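Local coordinates for protein glycerophosphoryl diester phosphodiesterase (Parabacteroides distasonis, PDB 3MZ2) that probably hydrolyses glycerophosphodiesters, splitting a phosphodiester bond at a site carried by a TIM-barrel fold, at residues 36-41 and 65-70; 75-80 and 117-122; 61-66 and 132-137; 232-237 and 262-267. All coordinates share one frame; numbering follows the deposited sequence.

Interaction 1: residues 36-41 and 65-70. With SO4 (sulfate ion), chain C; SO4 (sulfate ion), chain G.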
# COMPACT_ATOMS: atom_id res chain seq x y z
N GLY A 36 10.29 3.50 -17.34
CA GLY A 36 9.78 4.79 -16.95
C GLY A 36 8.98 4.66 -15.69
O GLY A 36 7.88 4.09 -15.71
N HIS A 37 9.51 5.18 -14.59
CA HIS A 37 8.78 5.28 -13.33
C HIS A 37 7.56 6.17 -13.43
O HIS A 37 7.64 7.37 -13.81
CB HIS A 37 9.71 5.83 -12.25
CG HIS A 37 9.14 5.84 -10.87
ND1 HIS A 37 8.83 7.00 -10.19
CD2 HIS A 37 8.87 4.83 -10.01
CE1 HIS A 37 8.39 6.71 -8.98
NE2 HIS A 37 8.42 5.40 -8.84
N ARG A 38 6.41 5.59 -13.07
CA ARG A 38 5.10 6.24 -13.14
C ARG A 38 4.92 6.78 -14.54
O ARG A 38 4.31 7.82 -14.70
CB ARG A 38 4.94 7.37 -12.10
CG ARG A 38 5.11 7.01 -10.65
CD ARG A 38 4.88 8.22 -9.74
NE ARG A 38 5.37 8.09 -8.37
CZ ARG A 38 5.69 9.11 -7.57
NH1 ARG A 38 5.55 10.36 -7.99
NH2 ARG A 38 6.13 8.89 -6.34
N GLY A 39 5.52 6.11 -15.53
CA GLY A 39 5.56 6.51 -16.89
C GLY A 39 6.69 7.37 -17.41
O GLY A 39 6.79 7.58 -18.60
N GLY A 40 7.58 7.85 -16.54
CA GLY A 40 8.50 8.94 -16.87
C GLY A 40 7.77 10.28 -16.80
O GLY A 40 6.54 10.33 -16.84
N ARG A 41 8.52 11.37 -16.68
CA ARG A 41 7.96 12.69 -16.67
C ARG A 41 9.00 13.73 -17.05
O ARG A 41 10.22 13.47 -17.03
CB ARG A 41 7.41 13.04 -15.32
CG ARG A 41 8.49 13.16 -14.24
CD ARG A 41 7.92 13.14 -12.82
NE ARG A 41 8.96 13.43 -11.85
CZ ARG A 41 8.84 13.32 -10.51
NH1 ARG A 41 7.74 12.84 -9.95
NH2 ARG A 41 9.88 13.64 -9.74
N GLU A 65 6.20 1.58 -15.78
CA GLU A 65 5.62 1.21 -14.50
C GLU A 65 4.54 2.26 -14.22
O GLU A 65 4.79 3.45 -14.32
CB GLU A 65 6.72 1.28 -13.45
CG GLU A 65 6.22 0.85 -12.09
CD GLU A 65 5.77 1.97 -11.19
OE1 GLU A 65 5.89 3.16 -11.53
OE2 GLU A 65 5.29 1.60 -10.09
N ILE A 66 3.30 1.82 -13.97
CA ILE A 66 2.17 2.72 -13.89
C ILE A 66 1.33 2.43 -12.64
O ILE A 66 1.48 1.36 -12.00
CB ILE A 66 1.34 2.65 -15.21
CG1 ILE A 66 0.80 1.24 -15.45
CG2 ILE A 66 2.23 3.08 -16.40
CD1 ILE A 66 -0.08 1.04 -16.72
N ASP A 67 0.44 3.37 -12.33
CA ASP A 67 -0.32 3.39 -11.08
C ASP A 67 -1.85 3.29 -11.31
O ASP A 67 -2.54 4.31 -11.38
CB ASP A 67 -0.02 4.71 -10.31
CG ASP A 67 1.46 4.85 -9.99
OD1 ASP A 67 1.94 4.00 -9.21
OD2 ASP A 67 2.10 5.80 -10.49
N PRO A 68 -2.38 2.05 -11.40
CA PRO A 68 -3.82 1.86 -11.56
C PRO A 68 -4.57 2.11 -10.26
O PRO A 68 -4.14 1.69 -9.19
CB PRO A 68 -3.97 0.39 -11.99
CG PRO A 68 -2.63 -0.20 -12.01
CD PRO A 68 -1.66 0.78 -11.39
N ARG A 69 -5.66 2.87 -10.36
CA ARG A 69 -6.52 3.11 -9.22
C ARG A 69 -7.95 3.40 -9.70
O ARG A 69 -8.22 3.62 -10.88
CB ARG A 69 -6.02 4.25 -8.33
CG ARG A 69 -6.02 5.60 -8.97
CD ARG A 69 -5.85 6.75 -7.96
NE ARG A 69 -4.66 6.67 -7.09
CZ ARG A 69 -4.71 6.38 -5.79
NH1 ARG A 69 -5.85 6.07 -5.20
NH2 ARG A 69 -3.57 6.35 -5.11
N LEU A 70 -8.85 3.42 -8.76
CA LEU A 70 -10.28 3.39 -9.04
C LEU A 70 -10.99 4.74 -8.94
O LEU A 70 -10.76 5.54 -8.04
CB LEU A 70 -10.95 2.42 -8.06
CG LEU A 70 -10.64 0.95 -8.16
CD1 LEU A 70 -11.27 0.15 -6.98
CD2 LEU A 70 -11.09 0.42 -9.53
S SO4 C . 6.37 5.08 -6.15
O1 SO4 C . 5.59 5.37 -7.36
O2 SO4 C . 7.31 4.01 -6.47
O3 SO4 C . 7.13 6.25 -5.68
O4 SO4 C . 5.40 4.77 -5.07
S SO4 G . 7.69 12.76 -6.21
O1 SO4 G . 7.71 14.17 -6.63
O2 SO4 G . 7.79 11.91 -7.40
O3 SO4 G . 8.81 12.51 -5.31
O4 SO4 G . 6.43 12.38 -5.55

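Interaction 2: residues 75-80 and 117-122. With SO4 (sulfate ion), chain C.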
# COMPACT_ATOMS: atom_id res chain seq x y z
N VAL A 75 -14.01 2.49 -12.48
CA VAL A 75 -13.17 2.49 -13.66
C VAL A 75 -11.73 2.56 -13.15
O VAL A 75 -11.44 3.32 -12.24
CB VAL A 75 -13.52 3.65 -14.57
CG1 VAL A 75 -12.58 3.71 -15.80
CG2 VAL A 75 -14.99 3.52 -15.01
N ILE A 76 -10.86 1.75 -13.74
CA ILE A 76 -9.44 1.84 -13.43
C ILE A 76 -8.75 2.90 -14.32
O ILE A 76 -8.72 2.79 -15.56
CB ILE A 76 -8.70 0.48 -13.60
CG1 ILE A 76 -9.38 -0.62 -12.80
CG2 ILE A 76 -7.21 0.61 -13.19
CD1 ILE A 76 -8.94 -1.97 -13.24
N VAL A 77 -8.18 3.91 -13.64
CA VAL A 77 -7.41 4.97 -14.29
C VAL A 77 -5.96 4.94 -13.80
O VAL A 77 -5.65 4.25 -12.85
CB VAL A 77 -8.05 6.36 -14.04
CG1 VAL A 77 -9.44 6.45 -14.63
CG2 VAL A 77 -8.10 6.71 -12.54
N LEU A 78 -5.06 5.66 -14.47
CA LEU A 78 -3.66 5.74 -14.07
C LEU A 78 -3.47 7.07 -13.38
O LEU A 78 -3.64 8.10 -14.02
CB LEU A 78 -2.74 5.69 -15.28
CG LEU A 78 -2.95 4.48 -16.19
CD1 LEU A 78 -1.92 4.42 -17.29
CD2 LEU A 78 -2.99 3.19 -15.43
N PHE A 79 -3.09 7.04 -12.10
CA PHE A 79 -2.90 8.23 -11.31
C PHE A 79 -2.26 7.81 -9.98
O PHE A 79 -2.82 6.97 -9.27
CB PHE A 79 -4.26 8.93 -11.03
CG PHE A 79 -4.11 10.34 -10.60
CD1 PHE A 79 -3.99 11.35 -11.55
CD2 PHE A 79 -4.05 10.67 -9.26
CE1 PHE A 79 -3.81 12.65 -11.17
CE2 PHE A 79 -3.85 11.98 -8.88
CZ PHE A 79 -3.75 12.96 -9.84
N HIS A 80 -1.12 8.39 -9.64
CA HIS A 80 -0.37 7.90 -8.48
C HIS A 80 -0.96 8.25 -7.11
O HIS A 80 -1.16 7.38 -6.28
CB HIS A 80 1.09 8.36 -8.53
CG HIS A 80 1.89 7.91 -7.35
ND1 HIS A 80 1.94 8.65 -6.18
CD2 HIS A 80 2.55 6.75 -7.09
CE1 HIS A 80 2.67 7.99 -5.29
NE2 HIS A 80 3.07 6.85 -5.82
N TYR A 117 -3.48 17.47 -21.33
CA TYR A 117 -3.60 16.02 -21.31
C TYR A 117 -4.51 15.60 -20.15
O TYR A 117 -4.59 16.28 -19.13
CB TYR A 117 -2.21 15.36 -21.19
CG TYR A 117 -1.22 15.86 -22.24
CD1 TYR A 117 -1.66 16.23 -23.54
CD2 TYR A 117 0.13 16.02 -21.95
CE1 TYR A 117 -0.77 16.69 -24.50
CE2 TYR A 117 1.03 16.49 -22.92
CZ TYR A 117 0.57 16.81 -24.17
OH TYR A 117 1.45 17.27 -25.13
N ARG A 118 -5.19 14.48 -20.34
CA ARG A 118 -6.17 13.97 -19.40
C ARG A 118 -5.71 12.68 -18.73
O ARG A 118 -4.85 11.99 -19.26
CB ARG A 118 -7.46 13.63 -20.15
CG ARG A 118 -8.12 14.81 -20.87
CD ARG A 118 -9.38 14.34 -21.62
N ILE A 119 -6.28 12.38 -17.57
CA ILE A 119 -6.08 11.13 -16.88
C ILE A 119 -6.55 9.99 -17.80
O ILE A 119 -7.70 10.00 -18.22
CB ILE A 119 -6.84 11.07 -15.53
CG1 ILE A 119 -6.34 12.19 -14.62
CG2 ILE A 119 -6.72 9.67 -14.85
CD1 ILE A 119 -7.29 12.48 -13.46
N PRO A 120 -5.66 9.03 -18.10
CA PRO A 120 -6.03 7.91 -18.99
C PRO A 120 -6.58 6.72 -18.23
O PRO A 120 -6.29 6.55 -17.05
CB PRO A 120 -4.70 7.50 -19.60
CG PRO A 120 -3.71 7.75 -18.52
CD PRO A 120 -4.21 9.00 -17.79
N THR A 121 -7.36 5.88 -18.91
CA THR A 121 -7.73 4.60 -18.31
C THR A 121 -6.60 3.59 -18.48
O THR A 121 -5.80 3.68 -19.42
CB THR A 121 -8.99 3.98 -18.93
OG1 THR A 121 -8.75 3.70 -20.29
CG2 THR A 121 -10.23 4.87 -18.74
N LEU A 122 -6.55 2.61 -17.60
CA LEU A 122 -5.69 1.46 -17.77
C LEU A 122 -5.97 0.74 -19.07
O LEU A 122 -5.04 0.34 -19.78
CB LEU A 122 -5.75 0.50 -16.55
CG LEU A 122 -4.97 -0.80 -16.75
CD1 LEU A 122 -3.45 -0.54 -16.94
CD2 LEU A 122 -5.25 -1.79 -15.61
S SO4 C . 6.37 5.08 -6.15
O1 SO4 C . 5.59 5.37 -7.36
O2 SO4 C . 7.31 4.01 -6.47
O3 SO4 C . 7.13 6.25 -5.68
O4 SO4 C . 5.40 4.77 -5.07

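Interaction 3: residues 61-66 and 132-137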
# COMPACT_ATOMS: atom_id res chain seq x y z
N PRO A 61 13.82 2.86 -26.32
CA PRO A 61 12.94 1.77 -25.88
C PRO A 61 12.82 1.79 -24.37
O PRO A 61 13.78 2.12 -23.69
CB PRO A 61 13.67 0.51 -26.36
CG PRO A 61 15.03 0.90 -26.56
CD PRO A 61 15.09 2.35 -26.87
N ALA A 62 11.63 1.48 -23.86
CA ALA A 62 11.43 1.43 -22.43
C ALA A 62 10.17 0.62 -22.14
O ALA A 62 9.32 0.47 -23.01
CB ALA A 62 11.29 2.86 -21.86
N THR A 63 10.08 0.13 -20.91
CA THR A 63 8.86 -0.35 -20.30
C THR A 63 8.34 0.76 -19.41
O THR A 63 9.04 1.74 -19.18
CB THR A 63 9.09 -1.59 -19.45
OG1 THR A 63 10.11 -1.31 -18.49
CG2 THR A 63 9.54 -2.76 -20.35
N PHE A 64 7.09 0.65 -18.99
CA PHE A 64 6.46 1.69 -18.16
C PHE A 64 5.79 1.08 -16.93
O PHE A 64 4.90 0.27 -17.04
CB PHE A 64 5.44 2.49 -19.00
CG PHE A 64 6.07 3.20 -20.18
CD1 PHE A 64 6.87 4.28 -19.95
CD2 PHE A 64 5.95 2.73 -21.44
CE1 PHE A 64 7.48 4.95 -21.01
CE2 PHE A 64 6.58 3.38 -22.51
CZ PHE A 64 7.39 4.48 -22.28
N GLU A 65 6.20 1.58 -15.78
CA GLU A 65 5.62 1.21 -14.50
C GLU A 65 4.54 2.26 -14.22
O GLU A 65 4.79 3.45 -14.32
CB GLU A 65 6.72 1.28 -13.45
CG GLU A 65 6.22 0.85 -12.09
CD GLU A 65 5.77 1.97 -11.19
OE1 GLU A 65 5.89 3.16 -11.53
OE2 GLU A 65 5.29 1.60 -10.09
N ILE A 66 3.30 1.82 -13.97
CA ILE A 66 2.17 2.72 -13.89
C ILE A 66 1.33 2.43 -12.64
O ILE A 66 1.48 1.36 -12.00
CB ILE A 66 1.34 2.65 -15.21
CG1 ILE A 66 0.80 1.24 -15.45
CG2 ILE A 66 2.23 3.08 -16.40
CD1 ILE A 66 -0.08 1.04 -16.72
N LYS A 132 4.14 -2.46 -28.72
CA LYS A 132 5.07 -1.36 -28.52
C LYS A 132 5.97 -1.49 -27.30
O LYS A 132 7.15 -1.15 -27.36
CB LYS A 132 4.34 -0.03 -28.42
CG LYS A 132 3.46 0.28 -29.60
CD LYS A 132 2.82 1.64 -29.41
CE LYS A 132 1.79 1.89 -30.49
NZ LYS A 132 0.48 1.09 -30.42
N THR A 133 5.42 -1.94 -26.17
CA THR A 133 6.13 -1.92 -24.90
C THR A 133 5.49 -2.94 -23.93
O THR A 133 4.67 -3.76 -24.32
CB THR A 133 6.12 -0.47 -24.31
OG1 THR A 133 6.92 -0.41 -23.11
CG2 THR A 133 4.72 -0.00 -23.98
N ILE A 134 5.89 -2.89 -22.68
CA ILE A 134 5.35 -3.71 -21.62
C ILE A 134 5.00 -2.75 -20.51
O ILE A 134 5.79 -1.87 -20.19
CB ILE A 134 6.42 -4.68 -21.06
CG1 ILE A 134 7.04 -5.52 -22.14
CG2 ILE A 134 5.85 -5.58 -19.91
CD1 ILE A 134 8.35 -6.08 -21.79
N LEU A 135 3.82 -2.88 -19.93
CA LEU A 135 3.42 -2.11 -18.79
C LEU A 135 3.64 -2.93 -17.53
O LEU A 135 3.51 -4.18 -17.53
CB LEU A 135 1.92 -1.76 -18.92
CG LEU A 135 1.47 -1.03 -20.20
CD1 LEU A 135 -0.05 -0.83 -20.18
CD2 LEU A 135 2.23 0.26 -20.36
N ILE A 136 3.94 -2.26 -16.43
CA ILE A 136 4.20 -2.90 -15.16
C ILE A 136 3.30 -2.25 -14.12
O ILE A 136 3.41 -1.04 -13.86
CB ILE A 136 5.69 -2.79 -14.76
CG1 ILE A 136 6.56 -3.31 -15.91
CG2 ILE A 136 5.90 -3.60 -13.42
CD1 ILE A 136 8.13 -3.14 -15.69
N LEU A 137 2.36 -3.02 -13.59
CA LEU A 137 1.32 -2.49 -12.72
C LEU A 137 1.74 -2.46 -11.26
O LEU A 137 1.95 -3.52 -10.61
CB LEU A 137 0.01 -3.29 -12.83
CG LEU A 137 -0.55 -3.48 -14.25
CD1 LEU A 137 -1.95 -4.15 -14.19
CD2 LEU A 137 -0.60 -2.19 -15.07
O HOH W 1 9.87 0.29 -26.35

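Interaction 4: residues 232-237 and 262-267. With SO4 (sulfate ion), chain F.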
# COMPACT_ATOMS: atom_id res chain seq x y z
N MSE A 232 16.93 -4.69 -11.32
CA MSE A 232 16.56 -3.31 -11.57
C MSE A 232 16.82 -2.47 -10.33
O MSE A 232 16.37 -2.82 -9.23
CB MSE A 232 15.09 -3.21 -11.90
CG MSE A 232 14.68 -1.84 -12.41
SE MSE A 232 12.83 -1.88 -12.93
CE MSE A 232 11.98 -1.32 -11.27
N ILE A 233 17.50 -1.35 -10.53
CA ILE A 233 17.56 -0.25 -9.55
C ILE A 233 16.59 0.85 -9.93
O ILE A 233 16.49 1.23 -11.08
CB ILE A 233 19.01 0.36 -9.51
CG1 ILE A 233 20.00 -0.64 -8.88
CG2 ILE A 233 19.04 1.71 -8.86
CD1 ILE A 233 19.85 -0.77 -7.34
N SER A 234 15.88 1.39 -8.93
CA SER A 234 15.04 2.55 -9.16
C SER A 234 15.79 3.75 -8.65
O SER A 234 16.14 3.82 -7.47
CB SER A 234 13.75 2.48 -8.40
OG SER A 234 13.02 3.70 -8.62
N THR A 235 16.04 4.69 -9.56
CA THR A 235 16.70 5.94 -9.25
C THR A 235 15.71 7.05 -8.84
O THR A 235 16.12 8.17 -8.51
CB THR A 235 17.57 6.42 -10.42
OG1 THR A 235 16.79 6.52 -11.61
CG2 THR A 235 18.75 5.44 -10.65
N ALA A 236 14.41 6.73 -8.82
CA ALA A 236 13.42 7.76 -8.54
C ALA A 236 13.66 8.45 -7.19
O ALA A 236 13.64 9.66 -7.11
CB ALA A 236 11.95 7.19 -8.67
N PRO A 237 13.92 7.68 -6.14
CA PRO A 237 14.16 8.37 -4.84
C PRO A 237 15.59 8.82 -4.63
O PRO A 237 15.92 9.57 -3.66
CB PRO A 237 13.78 7.29 -3.80
CG PRO A 237 13.83 6.03 -4.47
CD PRO A 237 13.84 6.23 -5.99
N ILE A 262 18.74 -3.08 -15.35
CA ILE A 262 17.61 -2.22 -15.67
C ILE A 262 17.65 -1.02 -14.73
O ILE A 262 17.88 -1.17 -13.54
CB ILE A 262 16.23 -2.98 -15.51
CG1 ILE A 262 16.26 -4.38 -16.19
CG2 ILE A 262 15.10 -2.10 -16.03
CD1 ILE A 262 15.04 -5.27 -15.92
N ILE A 263 17.48 0.18 -15.29
CA ILE A 263 17.25 1.40 -14.47
C ILE A 263 15.80 1.84 -14.61
O ILE A 263 15.33 2.08 -15.76
CB ILE A 263 18.18 2.53 -14.89
CG1 ILE A 263 19.60 2.16 -14.48
CG2 ILE A 263 17.76 3.83 -14.19
CD1 ILE A 263 20.68 3.09 -15.11
N GLU A 264 15.08 1.90 -13.50
CA GLU A 264 13.77 2.56 -13.44
C GLU A 264 13.94 3.99 -12.95
O GLU A 264 14.53 4.23 -11.90
CB GLU A 264 12.81 1.84 -12.50
CG GLU A 264 11.43 2.49 -12.41
CD GLU A 264 10.63 1.96 -11.25
OE1 GLU A 264 10.98 2.23 -10.08
OE2 GLU A 264 9.66 1.27 -11.50
N SER A 265 13.39 4.94 -13.71
CA SER A 265 13.67 6.35 -13.50
C SER A 265 12.50 7.23 -13.86
O SER A 265 11.73 6.91 -14.81
CB SER A 265 14.91 6.73 -14.33
OG SER A 265 15.25 8.10 -14.28
N ASP A 266 12.38 8.36 -13.15
CA ASP A 266 11.44 9.41 -13.53
C ASP A 266 11.97 10.16 -14.76
O ASP A 266 11.23 10.91 -15.35
CB ASP A 266 11.20 10.42 -12.39
CG ASP A 266 10.34 9.87 -11.28
OD1 ASP A 266 9.46 9.07 -11.57
OD2 ASP A 266 10.56 10.25 -10.10
N ARG A 267 13.25 9.94 -15.11
CA ARG A 267 13.93 10.63 -16.18
C ARG A 267 14.49 9.67 -17.23
O ARG A 267 15.66 9.70 -17.53
CB ARG A 267 15.07 11.46 -15.61
CG ARG A 267 14.70 12.45 -14.51
CD ARG A 267 15.96 13.13 -13.98
NE ARG A 267 15.69 14.06 -12.88
CZ ARG A 267 15.31 15.33 -13.03
NH1 ARG A 267 15.17 15.86 -14.23
NH2 ARG A 267 15.10 16.10 -11.95
S SO4 F . 13.53 16.39 -8.54
O1 SO4 F . 13.24 17.58 -9.34
O2 SO4 F . 14.59 15.61 -9.18
O3 SO4 F . 13.95 16.78 -7.20
O4 SO4 F . 12.31 15.59 -8.41
O HOH W 2 12.41 11.58 -8.70

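Interaction 1: residues 36-41 and 65-70
The His37 ring and the Glu65 carboxylate lie side by side and point the same way, their planes only 4° apart, with His37 CD2 3.7 Å from Glu65 OE1. Arg38 CG covers one face of the imidazole near its rim, and at the ring edge NE2 donates in plane to sulfate C, 3.0 Å from its O2. The Arg38 guanidinium is gripped at its edge: NE reaches O1 of sulfate C at 2.9 Å and NH2 holds O3, while NH1 bonds weakly to sulfate G. Asp67 crosses the Arg38 chain with its carboxylate turned 60° from the guanidinium, and its OD2 rests 3.2 Å from Arg38 CG. The Glu65 chain bends at chi2 (-95°), which sets CD to the side of an extended course; its OE1 accepts from Arg38 N at 2.9 Å. Gly36 O takes Glu65 N at 3.0 Å and Gly39 N on opposite faces. An alanine in place of Arg38 would probably leave sulfate C without two of its donors, and Glu47 without one of its two arginine partners. His37 ND1 bonds to Asp266, while Asp67 is held by Asn48 and Lys140. The sulfates plausibly mark where a substrate phosphate could sit. The loop of residues 36-41 follows strand 33-36, the parallel neighbour of strand 63-70, and precedes helix 50-59; strand 63-70 also pairs with strands 135-137 and 76-78.

Interaction 2: residues 75-80 and 117-122
Strand 76-78 and the residues leading into helix 122-129 are tied by a single beta bridge, with Val77 facing Thr121. Two backbone bonds flank it: Leu78 N points nearly along the C=O axis of Pro120 at 3.0 Å from its O, and Leu122 N, the first helical residue, donates to Ile76 O at 3.0 Å from above the carbonyl plane, 38° out of it. Side chains close the contact around this bridge. Ile76 and Leu122 run alongside each other, CG2 of the isoleucine 3.7 Å from CB of the leucine, and Leu78 CD2 meets that CB from across, at about a right angle. Thr121 is the N-cap of helix 122-129; chi1 of 63° sets OG1 between the backbone N and the carbonyl carbon, and OG1 accepts from Glu124 N, while CG2 packs on Val75 CG1. The strand itself pairs antiparallel with strand 63-70, so this is an addition beside the parallel staves of the barrel. Leu78 CB lies 4.0 Å from Pro120 CG, its chain crossing the pyrrolidine ring. Ile119 points at the strand: CG2 sits 3.7 Å from Val77 CB, and CG1 comes 4.0 Å from Phe79 CD1. Just past the strand, His80 packs on Asp82 of the second subunit and turns NE2 to O4 of sulfate C, 3.2 Å away.

Interaction 3: residues 61-66 and 132-137
Phe64, Glu65 and Ile66 pair in parallel with Leu135, Ile136 and Leu137, a buried junction of neighbouring barrel strands whose axes diverge by 23°. Backbone bonds run along it: Phe64 N to Ile134 O at 3.1 Å, Ile136 N to Phe64 O at 2.8 Å, and Ile66 N to Ile136 O at 2.9 Å. Before the strands proper, Thr133 extends the pairing with its side chain. With OG1 anti to the backbone N (chi1 -175°), its hydroxyl donates to a lone pair of Ala62 O, in the carbonyl plane, over only 2.6 Å. The methyl of the same threonine lies in the plane of the Phe64 ring, at its edge, with Thr133 CG2 3.9 Å from Phe64 CD2. Thr63 lies alongside Ile134, with Thr63 CG2 3.7 Å from Ile134 CB, while Thr63 OG1 is held by Ser35. Ile66 joins two leucines of the other strand. Chi1 of 61° places CG1 between the backbone N and the carbonyl carbon, and Ile66 CD1 beyond it touches Leu137 CD2 at 3.7 Å and Leu135 CD1 at 3.9 Å. Phe64, Ile66, Leu135 and Leu137 thus share one face, covered by helices 50-59 and 122-129, whereas Glu65 and Ile136 occupy the other. Apolar residues toward the surrounding helices and a twisted parallel sheet are characteristic of the TIM barrel.

Interaction 4: residues 232-237 and 262-267
Ser234 OG and Glu264 CG both stand anti to their backbone N (chi1 176° and -180°), on the same face of the sheet, and Ser234 OG donates to the anti lone pair of Glu264 OE1 at 2.9 Å. Met232, built as selenomethionine in two conformers, bends at chi3 (92°) in the one described; in that conformer alone, and so less certainly, CE lies 3.5 Å from Glu264 CB. Met232 CG packs on Ile262 CB at 3.6 Å. An alanine in place of Glu264 would probably leave the Ser234 hydroxyl without its carboxylate acceptor. The main chains pair in parallel, through Ile233 N to Ile262 O at 3.0 Å, Glu264 N to Ile233 O at 2.9 Å and Thr235 N to Glu264 O at 2.8 Å. Past the strands, Ala236 CB lies 3.7 Å from Asp266 OD2, while OD1 of that aspartate takes His37 ND1. Asp240 gathers the hydroxyls of Thr235 and Ser265, and Ser265 OG also accepts from Arg267 N at 2.8 Å in an ST turn, just before helix 268-275. Strand 231-234, helix 245-257 and strand 262-265 form a beta-alpha-beta unit of the TIM barrel, with Ser234 and Glu264 near the strand ends that lead toward the sulfate-binding loops.

All four contacts reach one curled, mixed sheet. Interactions 1 and 3 share Glu65 and Ile66 on strand 63-70, their centres about 9 Å apart, and interaction 2 stands on the adjoining strand 76-78, nested within the chain loop that interaction 3 closes. Interaction 4 comes last along the chain, joining strands 231-234 and 262-265. Its centre is about 22 Å from that of interaction 2, but strand 33-36 lies between strands 63-70 and 262-265 and carries it round to interaction 1, about 13 Å away between centres. Interactions 1 and 2 meet at sulfate C, which suggests that loops from separate parts of the chain converge on one probable phosphate-binding pocket.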